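Local coordinates for separin (Saccharomyces cerevisiae, PDB 5U1T), which cleaves the cohesin subunit MCD1/SCC1 at the onset of anaphase, so that chromosomes can segregate, and is held inactive by securin for most of the cell cycle, at residues F100-N103 with Q109-S112. Numbering follows the deposited sequence.
Sequences FLFN and QAHS
Asn103, in the last turn of helix 91-103, faces the extended backbone of Gln109 and Ala110, with the CA atoms of Asn103 and Gln109 5.1 Å apart. This is the loop connection between two successive helices of the helical domain, folding back on helix 91-103 before helix 113-117 starts. The Asn103 amide grips both polar backbone atoms of Ala110. Asn103 OD1 accepts the hydrogen bond from Ala110 N at 2.6 Å, in the carbonyl plane and on a lone pair. Asn103 ND2 donates a hydrogen bond to Ala110 O at 3.0 Å, and that oxygen lies only 5° out of the amide plane. Two nearly straight bonds thus fix the rotation of the amide. CG of Asn103 stands beside the backbone N (chi1 -79°), which turns the amide to the loop. A leucine here would probably leave the N-H and carbonyl of Ala110 without these mates and let the loop drift from the helix end. The Gln109 side chain crosses that of Asn103, their amide planes 32° apart. Phe102 packs against Ile116 and Tyr128, and its CD2 lies 4.1 Å from CB of Ala110.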
# COMPACT_ATOMS: atom_id res chain seq x y z
N PHE A 100 24.77 -14.23 -53.56
CA PHE A 100 25.07 -14.49 -52.16
C PHE A 100 25.08 -13.20 -51.33
O PHE A 100 24.42 -13.12 -50.30
CB PHE A 100 26.42 -15.21 -52.06
CG PHE A 100 26.86 -15.54 -50.66
CD1 PHE A 100 25.97 -16.02 -49.72
CD2 PHE A 100 28.21 -15.42 -50.30
CE1 PHE A 100 26.40 -16.35 -48.41
CE2 PHE A 100 28.65 -15.75 -49.01
CZ PHE A 100 27.74 -16.21 -48.07
N LEU A 101 25.79 -12.19 -51.83
CA LEU A 101 25.86 -10.89 -51.18
C LEU A 101 24.46 -10.30 -50.98
O LEU A 101 24.13 -9.75 -49.90
CB LEU A 101 26.74 -9.93 -52.00
CG LEU A 101 27.03 -8.53 -51.43
CD1 LEU A 101 28.36 -7.97 -51.95
CD2 LEU A 101 25.90 -7.52 -51.70
N PHE A 102 23.64 -10.43 -52.02
CA PHE A 102 22.31 -9.86 -52.00
C PHE A 102 21.39 -10.61 -51.05
O PHE A 102 20.64 -10.00 -50.30
CB PHE A 102 21.71 -9.85 -53.38
CG PHE A 102 20.39 -9.18 -53.46
CD1 PHE A 102 20.30 -7.83 -53.70
CD2 PHE A 102 19.21 -9.91 -53.31
CE1 PHE A 102 19.07 -7.20 -53.80
CE2 PHE A 102 17.98 -9.29 -53.41
CZ PHE A 102 17.91 -7.93 -53.65
N ASN A 103 21.47 -11.94 -51.10
CA ASN A 103 20.58 -12.77 -50.30
C ASN A 103 20.83 -12.60 -48.80
O ASN A 103 19.91 -12.68 -48.01
CB ASN A 103 20.73 -14.23 -50.70
CG ASN A 103 19.99 -14.54 -51.97
OD1 ASN A 103 19.12 -13.78 -52.41
ND2 ASN A 103 20.32 -15.66 -52.57
N GLN A 109 14.84 -12.50 -52.00
CA GLN A 109 15.92 -13.43 -52.32
C GLN A 109 16.10 -13.49 -53.81
O GLN A 109 15.16 -13.26 -54.56
CB GLN A 109 15.62 -14.81 -51.75
CG GLN A 109 15.60 -14.83 -50.23
CD GLN A 109 16.97 -14.56 -49.64
OE1 GLN A 109 17.25 -13.46 -49.14
NE2 GLN A 109 17.84 -15.57 -49.70
N ALA A 110 17.32 -13.77 -54.26
CA ALA A 110 17.58 -13.85 -55.69
C ALA A 110 18.13 -15.22 -56.01
O ALA A 110 18.85 -15.82 -55.20
CB ALA A 110 18.54 -12.76 -56.13
N HIS A 111 17.77 -15.75 -57.17
CA HIS A 111 18.41 -16.98 -57.60
C HIS A 111 18.78 -16.91 -59.08
O HIS A 111 18.91 -17.93 -59.76
CB HIS A 111 17.52 -18.19 -57.29
CG HIS A 111 16.08 -18.00 -57.62
ND1 HIS A 111 15.13 -17.70 -56.66
CD2 HIS A 111 15.41 -18.11 -58.80
CE1 HIS A 111 13.95 -17.61 -57.24
NE2 HIS A 111 14.09 -17.85 -58.54
N SER A 112 18.96 -15.68 -59.55
CA SER A 112 19.54 -15.38 -60.86
C SER A 112 20.00 -13.93 -60.87
O SER A 112 19.64 -13.14 -59.99
CB SER A 112 18.53 -15.63 -61.98
OG SER A 112 17.55 -14.60 -62.06